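Local coordinates for D-isomer specific 2-hydroxyacid dehydrogenase family protein (Desulfovibrio vulgaris, PDB 5TX7) that probably oxidises D-2-hydroxyacids, or reduces the matching 2-oxoacids, with NAD as cofactor, at residues V204-C209 / Y232-A237; G260-S265 / T284-W289; C209-E214 / G239-E244; E144-K149 / L170-I175. All blocks are in the same frame, centred on the assembly; numbering follows the deposited sequence.

In the fold
All four contacts belong to the Rossmann-type NAD-binding domain and its seven-stranded parallel sheet. Interaction 1 joins two central strands; interactions 2 and 3 lie towards the C-terminal ends of the strands. Interaction 2 continues the sheet on the far side of strand 231-235: N235 N to G260 O and L233 O to G260 N are probable hydrogen bonds, each 2.9 Å. Interaction 3 shares C209 with interaction 1, its centre about 11 Å away. Interaction 4 lies at the opposite end, where strands 150-154 and 173-177 start, with a probable hydrogen bond between E144 OE1 and Y232 OH, 2.6 Å. Interactions 2 and 4, centres about 23 Å apart, both touch the second subunit. H286 of interaction 2 probably marks the active site.

Interaction 1 of 4, residues V204-C209 / Y232-A237; sequences VVSLHC and YLINTA
V205 and L207 pair with Y232, L233 and I234 as neighbouring parallel strands of a Rossmann-type sheet, joined through helix 221-225 in a beta-alpha-beta unit. V205 uses both its backbone polar atoms: its N reaches Y232 O at 2.9 Å, and its O takes the N-H of I234 at 2.8 Å. L207 N to I234 O continues the pattern. V204, S206, Y232 and I234 lie on one face of the sheet; V205, L207, L233 and N235 lie on the other.

The side chain of L207 runs obliquely over the amide of N235. Its CB lies 3.6 Å from N235 OD1 and also packs on A237 CB. CG, anti to the carbonyl carbon (chi1 -56°), sits over I234 O at 3.8 Å, and CD1 goes on to N235 OD1 and CG before meeting L241 and L242. N235 OD1 also accepts from A237 N, an Asx turn that bends the chain as the strand ends.

From inside its strand, S206 OG hydrogen-bonds to H208 NE2, whose imidazole packs on helix 158-169. One water joins the two chain ends: it bonds S206 OG, donates to L207 O at 2.8 Å and accepts from T236 N at 2.9 Å.

Interaction 2 of 4, residues G260-S265 / T284-W289; sequences GLDVLS and TPHLAW
D262 meets T284, L287 and A288 where strand 256-261 of the Rossmann-type sheet runs out, and its buried carboxylate organises the loop that leaves the edge strand 281-283. With CG anti to the backbone N (chi1 -166°), the group reaches across into the T284-W289 loop. OD1 accepts twice. L287 N approaches its syn lone pair at 3.1 Å, nearly straight at 169°, and T284 OG1 donates from the anti side, a little off the carboxylate plane. OD2 takes A288 N at 2.8 Å from above that plane. The carboxylate is thus gripped by three donors, and its orientation is fixed.

The backbones back this up. T284 N bonds to L261 O at 2.9 Å, extending the sheet pairing by one step, while H286 N makes a weak bond to D262 O. An inverse gamma turn centred on P285 swings H286 out beside V263, whose CG1 sits 4.0 Å from the ring centroid, squarely over one face in a CH-pi contact.

Farther out, H106 of helix 100-116 bonds to T284 OG1, and E267 holds H286 ND1. This arrangement is consistent with the histidine-glutamate pair of the family's active site. From the second subunit, W136 meets the H286 ring edge-to-face and R116 bonds to A288 O. The main chain of H286 is held too: W289 NE1 donates a bent hydrogen bond to H286 O, 2.9 Å away and close to the indole plane.

Interaction 3 of 4, residues C209-E214 / G239-E244; sequences CPLTPE and GPLLDE
L211 lays its two methyls against P240 and L241, bringing together the loops that follow strands 204-207 and 231-235 in the Rossmann-type domain. Against P240 the leucine stands at about a right angle: CD2 comes up to the ring carbons CG and CB, 3.6 Å from P240 CG, while CD1 lies near CB. CG of L211 is anti to the backbone N (chi1 -178°), which sends the branch toward the proline.

The relation to L241 is different. There the two side chains slide past each other in opposite directions, L211 CD1 resting 3.9 Å from L241 CD2. L241 in turn reaches towards the start of the other loop, its CD1 3.8 Å from C209 O and 4.0 Å from C209 SG. Its CD2 touches both L211 CD1 and C209 SG.

A short 3-10 turn, G239 to L241, sets P240 and L241 one after the other, and L242 N bonds back to G239 O. L211 also packs on R238, while L241 reaches inward to L207. Because the cross-contact is mostly methyls, ring carbons and a thiol, with carbonyl oxygens meeting only methyls, it depends on fit and on burial of apolar surface rather than on directional bonds.

Interaction 4 of 4, residues E144-K149 / L170-I175; sequences EELTGK and LGMNVI
L146 packs against L170 and M172 where the loop leading into the first strand of the Rossmann-type fold, 150-154, meets the chain emerging from helix 158-169. That is the firm, inner part of the contact. L146 and L170 lie side by side, pointing the same way, their CD1 atoms 3.9 Å apart, and M172 crosses L146 obliquely with CG against its CB. M172 bends at chi3 (76°), which brings CE against K149 CB at 3.9 Å. Helix 100-116 backs L146 and L170, and Q105 OE1 of the second subunit accepts from L146 N.

Two backbone bonds frame this packing. G148 N donates to G171 O at 2.9 Å, nearly straight but from above the carbonyl plane, and N173 N donates to K149 O, also at 2.9 Å. The first joins a type II turn, L146 to K149, to the Schellman motif that ends the helix, in which G171 takes positive phi.

Outward the contact thins. T147 and the exposed G148 touch the other segment mostly through backbone, and N173 ND2 stands 3.5 Å from G148 O. T147 OG1 donates to E145 OE1. E144 OE1 bonds Y232 OH, while E144 OE2 uses its anti lone pair in a salt bridge with K149 NZ at 3.0 Å.

Interaction 1 of 4, residues V204-C209 / Y232-A237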
# COMPACT_ATOMS: atom_id res chain seq x y z
N VAL A 204 2.19 8.60 -13.01
CA VAL A 204 2.92 8.54 -11.76
C VAL A 204 4.39 8.50 -12.10
O VAL A 204 4.81 7.68 -12.90
CB VAL A 204 2.62 7.26 -10.95
CG1 VAL A 204 3.38 7.26 -9.62
CG2 VAL A 204 1.12 7.11 -10.74
N VAL A 205 5.18 9.36 -11.47
CA VAL A 205 6.61 9.38 -11.64
C VAL A 205 7.25 9.01 -10.32
O VAL A 205 6.97 9.67 -9.33
CB VAL A 205 7.11 10.80 -12.03
CG1 VAL A 205 8.63 10.86 -11.99
CG2 VAL A 205 6.65 11.14 -13.42
N SER A 206 8.15 8.02 -10.33
CA SER A 206 8.95 7.68 -9.17
C SER A 206 10.45 7.80 -9.44
O SER A 206 10.94 7.28 -10.44
CB SER A 206 8.63 6.26 -8.73
OG SER A 206 9.24 6.00 -7.46
N LEU A 207 11.18 8.43 -8.51
CA LEU A 207 12.62 8.71 -8.69
C LEU A 207 13.51 7.66 -8.04
O LEU A 207 13.33 7.32 -6.87
CB LEU A 207 12.96 10.09 -8.10
CG LEU A 207 12.15 11.28 -8.65
CD1 LEU A 207 12.75 12.58 -8.12
CD2 LEU A 207 12.07 11.32 -10.17
N HIS A 208 14.46 7.15 -8.82
CA HIS A 208 15.34 6.05 -8.40
C HIS A 208 16.77 6.18 -8.95
O HIS A 208 17.40 5.19 -9.29
CB HIS A 208 14.74 4.71 -8.82
CG HIS A 208 13.40 4.46 -8.21
ND1 HIS A 208 13.27 4.06 -6.90
CD2 HIS A 208 12.15 4.65 -8.69
CE1 HIS A 208 11.99 3.97 -6.60
NE2 HIS A 208 11.29 4.32 -7.67
N CYS A 209 17.25 7.42 -9.00
CA CYS A 209 18.54 7.75 -9.59
C CYS A 209 19.43 8.44 -8.57
O CYS A 209 18.94 9.08 -7.63
CB CYS A 209 18.36 8.64 -10.83
SG CYS A 209 17.43 10.17 -10.57
N TYR A 232 0.91 12.12 -10.22
CA TYR A 232 1.52 11.88 -8.91
C TYR A 232 3.04 11.84 -9.02
O TYR A 232 3.57 11.28 -9.99
CB TYR A 232 1.01 10.57 -8.30
CG TYR A 232 -0.45 10.59 -7.95
CD1 TYR A 232 -0.90 11.12 -6.73
CD2 TYR A 232 -1.42 10.10 -8.84
CE1 TYR A 232 -2.25 11.12 -6.39
CE2 TYR A 232 -2.77 10.12 -8.52
CZ TYR A 232 -3.19 10.64 -7.30
OH TYR A 232 -4.54 10.65 -6.99
N LEU A 233 3.74 12.41 -8.03
CA LEU A 233 5.21 12.34 -7.91
C LEU A 233 5.62 11.63 -6.61
O LEU A 233 5.08 11.91 -5.54
CB LEU A 233 5.79 13.75 -7.90
CG LEU A 233 7.32 13.85 -7.76
CD1 LEU A 233 8.04 13.21 -8.93
CD2 LEU A 233 7.71 15.30 -7.59
N ILE A 234 6.56 10.70 -6.71
CA ILE A 234 7.07 9.96 -5.54
C ILE A 234 8.58 10.10 -5.55
O ILE A 234 9.22 9.89 -6.59
CB ILE A 234 6.74 8.45 -5.59
CG1 ILE A 234 5.24 8.20 -5.83
CG2 ILE A 234 7.17 7.77 -4.30
CD1 ILE A 234 4.32 8.63 -4.69
N ASN A 235 9.15 10.41 -4.39
CA ASN A 235 10.60 10.54 -4.26
C ASN A 235 11.10 9.89 -2.97
O ASN A 235 10.96 10.46 -1.88
CB ASN A 235 10.99 12.00 -4.27
CG ASN A 235 12.50 12.21 -4.24
OD1 ASN A 235 13.26 11.38 -4.71
ND2 ASN A 235 12.93 13.35 -3.73
N THR A 236 11.66 8.70 -3.12
CA THR A 236 12.34 7.99 -2.05
C THR A 236 13.87 7.99 -2.27
O THR A 236 14.60 7.27 -1.58
CB THR A 236 11.89 6.53 -2.00
OG1 THR A 236 12.14 5.92 -3.27
CG2 THR A 236 10.41 6.42 -1.71
N ALA A 237 14.35 8.81 -3.23
CA ALA A 237 15.75 8.84 -3.61
C ALA A 237 16.53 9.97 -2.87
O ALA A 237 17.07 9.73 -1.80
CB ALA A 237 15.83 8.99 -5.12
O HOH W 1 10.97 7.04 -5.42
O HOH W 2 14.55 5.32 -4.39

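Interaction 2 of 4, residues G260-S265 / T284-W289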
# COMPACT_ATOMS: atom_id res chain seq x y z
N GLY A 260 4.45 12.19 -2.74
CA GLY A 260 4.86 11.34 -1.65
C GLY A 260 6.38 11.43 -1.53
O GLY A 260 7.10 11.01 -2.42
N LEU A 261 6.86 11.96 -0.41
CA LEU A 261 8.27 12.30 -0.28
C LEU A 261 8.84 11.69 0.99
O LEU A 261 8.33 11.93 2.07
CB LEU A 261 8.43 13.82 -0.25
CG LEU A 261 7.72 14.58 -1.36
CD1 LEU A 261 7.87 16.08 -1.10
CD2 LEU A 261 8.25 14.23 -2.74
N ASP A 262 9.88 10.87 0.84
CA ASP A 262 10.58 10.33 1.98
C ASP A 262 11.90 11.10 2.29
O ASP A 262 12.57 10.86 3.30
CB ASP A 262 10.86 8.87 1.76
CG ASP A 262 11.28 8.18 3.04
OD1 ASP A 262 10.54 8.28 4.06
OD2 ASP A 262 12.38 7.57 3.01
N VAL A 263 12.25 12.03 1.42
CA VAL A 263 13.44 12.82 1.57
C VAL A 263 13.11 14.25 1.20
O VAL A 263 12.14 14.50 0.48
CB VAL A 263 14.57 12.27 0.70
CG1 VAL A 263 14.94 10.85 1.13
CG2 VAL A 263 14.17 12.29 -0.77
N LEU A 264 13.93 15.16 1.71
CA LEU A 264 13.85 16.61 1.46
C LEU A 264 15.28 17.18 1.39
O LEU A 264 16.24 16.56 1.85
CB LEU A 264 13.05 17.31 2.55
CG LEU A 264 11.59 16.90 2.76
CD1 LEU A 264 11.04 17.65 4.00
CD2 LEU A 264 10.74 17.24 1.55
N SER A 265 15.43 18.35 0.77
CA SER A 265 16.74 18.98 0.59
C SER A 265 17.35 19.41 1.92
O SER A 265 18.58 19.36 2.05
CB SER A 265 16.65 20.15 -0.37
OG SER A 265 16.23 19.67 -1.65
N THR A 284 7.34 11.47 4.74
CA THR A 284 7.78 10.52 5.74
C THR A 284 9.26 10.79 6.03
O THR A 284 9.98 11.25 5.16
CB THR A 284 7.54 9.05 5.25
OG1 THR A 284 8.06 8.86 3.94
CG2 THR A 284 6.06 8.73 5.19
N PRO A 285 9.72 10.54 7.28
CA PRO A 285 11.02 11.02 7.73
C PRO A 285 12.21 10.11 7.36
O PRO A 285 12.84 9.51 8.24
CB PRO A 285 10.83 11.09 9.25
CG PRO A 285 9.94 9.95 9.53
CD PRO A 285 8.95 9.98 8.41
N HIS A 286 12.50 10.00 6.06
CA HIS A 286 13.66 9.27 5.57
C HIS A 286 13.75 7.86 6.15
O HIS A 286 14.77 7.47 6.71
CB HIS A 286 14.92 10.08 5.84
CG HIS A 286 16.07 9.73 4.96
ND1 HIS A 286 17.18 10.54 4.83
CD2 HIS A 286 16.30 8.65 4.17
CE1 HIS A 286 18.04 9.98 4.00
NE2 HIS A 286 17.53 8.84 3.58
N LEU A 287 12.67 7.10 6.00
CA LEU A 287 12.54 5.77 6.56
C LEU A 287 12.20 4.69 5.52
O LEU A 287 11.83 3.58 5.87
CB LEU A 287 11.48 5.79 7.69
CG LEU A 287 10.06 6.25 7.38
CD1 LEU A 287 9.35 5.34 6.41
CD2 LEU A 287 9.23 6.35 8.65
N ALA A 288 12.33 5.01 4.24
CA ALA A 288 11.94 4.06 3.18
C ALA A 288 12.82 2.80 3.23
O ALA A 288 12.35 1.69 2.99
CB ALA A 288 12.04 4.71 1.82
N TRP A 289 14.10 3.01 3.54
CA TRP A 289 15.13 1.96 3.71
C TRP A 289 14.96 1.03 4.89
O TRP A 289 15.71 0.04 5.01
CB TRP A 289 16.51 2.63 3.90
CG TRP A 289 16.59 3.42 5.20
CD1 TRP A 289 16.12 4.69 5.42
CD2 TRP A 289 17.11 2.97 6.46
NE1 TRP A 289 16.34 5.05 6.73
CE2 TRP A 289 16.94 4.01 7.39
CE3 TRP A 289 17.73 1.78 6.88
CZ2 TRP A 289 17.37 3.92 8.72
CZ3 TRP A 289 18.14 1.68 8.21
CH2 TRP A 289 17.95 2.74 9.12

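Interaction 3 of 4, residues C209-E214 / G239-E244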
# COMPACT_ATOMS: atom_id res chain seq x y z
N CYS A 209 17.25 7.42 -9.00
CA CYS A 209 18.54 7.75 -9.59
C CYS A 209 19.43 8.44 -8.57
O CYS A 209 18.94 9.08 -7.63
CB CYS A 209 18.36 8.64 -10.83
SG CYS A 209 17.43 10.17 -10.57
N PRO A 210 20.76 8.30 -8.73
CA PRO A 210 21.65 8.99 -7.79
C PRO A 210 21.67 10.50 -8.03
O PRO A 210 21.39 10.94 -9.15
CB PRO A 210 23.02 8.35 -8.05
CG PRO A 210 22.92 7.64 -9.35
CD PRO A 210 21.49 7.58 -9.79
N LEU A 211 21.97 11.26 -6.98
CA LEU A 211 22.14 12.71 -7.11
C LEU A 211 23.54 13.02 -7.62
O LEU A 211 24.53 12.58 -7.03
CB LEU A 211 21.90 13.41 -5.76
CG LEU A 211 21.99 14.94 -5.72
CD1 LEU A 211 20.91 15.57 -6.58
CD2 LEU A 211 21.89 15.44 -4.28
N THR A 212 23.61 13.74 -8.73
CA THR A 212 24.85 14.17 -9.37
C THR A 212 24.64 15.60 -9.85
O THR A 212 23.52 16.12 -9.73
CB THR A 212 25.21 13.27 -10.58
OG1 THR A 212 24.15 13.32 -11.56
CG2 THR A 212 25.44 11.83 -10.14
N PRO A 213 25.69 16.25 -10.39
CA PRO A 213 25.49 17.51 -11.12
C PRO A 213 24.39 17.43 -12.20
O PRO A 213 23.56 18.34 -12.27
CB PRO A 213 26.86 17.75 -11.76
CG PRO A 213 27.83 17.11 -10.83
CD PRO A 213 27.12 16.00 -10.10
N GLU A 214 24.39 16.35 -12.99
CA GLU A 214 23.44 16.15 -14.11
C GLU A 214 21.99 16.00 -13.67
O GLU A 214 21.08 16.41 -14.40
CB GLU A 214 23.82 14.93 -14.94
N GLY A 239 16.58 14.36 -1.96
CA GLY A 239 15.86 15.65 -1.92
C GLY A 239 16.18 16.63 -3.04
O GLY A 239 15.28 17.12 -3.70
N PRO A 240 17.47 16.91 -3.27
CA PRO A 240 17.85 17.85 -4.34
C PRO A 240 17.55 17.42 -5.78
O PRO A 240 17.82 18.18 -6.70
CB PRO A 240 19.37 18.05 -4.12
CG PRO A 240 19.60 17.72 -2.69
CD PRO A 240 18.62 16.60 -2.39
N LEU A 241 16.99 16.24 -5.98
CA LEU A 241 16.43 15.87 -7.28
C LEU A 241 15.24 16.76 -7.68
O LEU A 241 14.92 16.85 -8.86
CB LEU A 241 16.03 14.39 -7.30
CG LEU A 241 17.15 13.36 -7.18
CD1 LEU A 241 16.56 11.96 -7.14
CD2 LEU A 241 18.13 13.48 -8.32
N LEU A 242 14.59 17.41 -6.72
CA LEU A 242 13.45 18.30 -6.97
C LEU A 242 13.80 19.76 -6.83
O LEU A 242 14.63 20.11 -6.00
CB LEU A 242 12.37 18.08 -5.92
CG LEU A 242 11.84 16.72 -5.56
CD1 LEU A 242 10.69 16.88 -4.59
CD2 LEU A 242 11.39 16.11 -6.86
N ASP A 243 13.12 20.61 -7.61
CA ASP A 243 12.98 22.03 -7.28
C ASP A 243 11.74 22.10 -6.39
O ASP A 243 10.61 22.01 -6.87
CB ASP A 243 12.83 22.88 -8.55
CG ASP A 243 12.55 24.38 -8.25
OD1 ASP A 243 12.46 24.78 -7.08
OD2 ASP A 243 12.42 25.16 -9.21
N GLU A 244 11.97 22.23 -5.08
CA GLU A 244 10.91 22.16 -4.07
C GLU A 244 9.82 23.22 -4.26
O GLU A 244 8.64 22.96 -4.00
CB GLU A 244 11.50 22.24 -2.64
CG GLU A 244 12.40 21.04 -2.27
CD GLU A 244 12.75 20.97 -0.79
OE1 GLU A 244 12.69 22.01 -0.07
OE2 GLU A 244 13.09 19.85 -0.32

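Interaction 4 of 4, residues E144-K149 / L170-I175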
# COMPACT_ATOMS: atom_id res chain seq x y z
N GLU A 144 -9.02 6.03 -6.01
CA GLU A 144 -8.41 6.03 -7.34
C GLU A 144 -7.65 4.72 -7.54
O GLU A 144 -6.91 4.26 -6.67
CB GLU A 144 -7.51 7.26 -7.53
CG GLU A 144 -7.54 7.85 -8.94
CD GLU A 144 -6.75 9.15 -9.08
OE1 GLU A 144 -6.78 9.99 -8.16
OE2 GLU A 144 -6.09 9.35 -10.13
N GLU A 145 -7.88 4.14 -8.71
CA GLU A 145 -7.33 2.86 -9.09
C GLU A 145 -6.08 3.15 -9.90
O GLU A 145 -6.06 4.11 -10.67
CB GLU A 145 -8.35 2.14 -9.96
CG GLU A 145 -8.45 0.65 -9.75
CD GLU A 145 -9.52 0.03 -10.65
OE1 GLU A 145 -9.14 -0.38 -11.77
OE2 GLU A 145 -10.72 -0.00 -10.28
N LEU A 146 -5.03 2.34 -9.72
CA LEU A 146 -3.82 2.48 -10.55
C LEU A 146 -3.96 1.84 -11.93
O LEU A 146 -3.18 2.18 -12.82
CB LEU A 146 -2.61 1.94 -9.82
CG LEU A 146 -2.31 2.63 -8.47
CD1 LEU A 146 -1.18 1.94 -7.75
CD2 LEU A 146 -1.97 4.10 -8.62
N THR A 147 -4.96 1.00 -12.13
CA THR A 147 -5.14 0.28 -13.40
C THR A 147 -5.21 1.21 -14.58
O THR A 147 -5.93 2.19 -14.54
CB THR A 147 -6.42 -0.57 -13.40
OG1 THR A 147 -6.51 -1.25 -12.16
CG2 THR A 147 -6.38 -1.62 -14.51
N GLY A 148 -4.41 0.90 -15.60
CA GLY A 148 -4.33 1.70 -16.81
C GLY A 148 -3.52 2.99 -16.74
O GLY A 148 -3.33 3.63 -17.77
N LYS A 149 -3.04 3.38 -15.56
CA LYS A 149 -2.12 4.50 -15.44
C LYS A 149 -0.71 4.09 -15.88
O LYS A 149 -0.38 2.91 -15.88
CB LYS A 149 -2.06 5.04 -14.01
CG LYS A 149 -3.35 5.62 -13.43
CD LYS A 149 -3.01 6.42 -12.17
CE LYS A 149 -4.17 7.20 -11.56
NZ LYS A 149 -5.16 7.74 -12.54
N LEU A 170 0.00 -4.37 -10.66
CA LEU A 170 -1.17 -3.54 -10.37
C LEU A 170 -1.91 -3.05 -11.64
O LEU A 170 -2.77 -2.17 -11.54
CB LEU A 170 -0.75 -2.33 -9.53
CG LEU A 170 -0.23 -2.63 -8.14
CD1 LEU A 170 0.64 -1.48 -7.70
CD2 LEU A 170 -1.35 -2.86 -7.13
N GLY A 171 -1.57 -3.56 -12.82
CA GLY A 171 -2.21 -3.15 -14.08
C GLY A 171 -1.74 -1.83 -14.69
O GLY A 171 -2.44 -1.28 -15.52
N MET A 172 -0.57 -1.34 -14.29
CA MET A 172 -0.03 -0.09 -14.83
C MET A 172 0.87 -0.40 -16.03
O MET A 172 1.50 -1.45 -16.09
CB MET A 172 0.79 0.67 -13.79
CG MET A 172 0.09 0.94 -12.48
SD MET A 172 1.05 1.85 -11.26
CE MET A 172 0.90 3.49 -11.99
N ASN A 173 0.93 0.55 -16.95
CA ASN A 173 1.95 0.55 -17.98
C ASN A 173 3.19 1.08 -17.32
O ASN A 173 3.09 1.89 -16.40
CB ASN A 173 1.57 1.47 -19.13
CG ASN A 173 0.23 1.11 -19.73
OD1 ASN A 173 0.10 0.09 -20.36
ND2 ASN A 173 -0.76 1.93 -19.53
N VAL A 174 4.34 0.62 -17.79
CA VAL A 174 5.63 1.02 -17.24
C VAL A 174 6.49 1.62 -18.36
O VAL A 174 6.56 1.08 -19.46
CB VAL A 174 6.36 -0.16 -16.59
CG1 VAL A 174 7.67 0.28 -15.97
CG2 VAL A 174 5.47 -0.82 -15.54
N ILE A 175 7.11 2.75 -18.06
CA ILE A 175 8.16 3.32 -18.88
C ILE A 175 9.32 3.71 -17.98
O ILE A 175 9.11 4.15 -16.86
CB ILE A 175 7.65 4.51 -19.72
CG1 ILE A 175 7.21 5.69 -18.83
CG2 ILE A 175 6.52 4.05 -20.63
CD1 ILE A 175 6.66 6.85 -19.63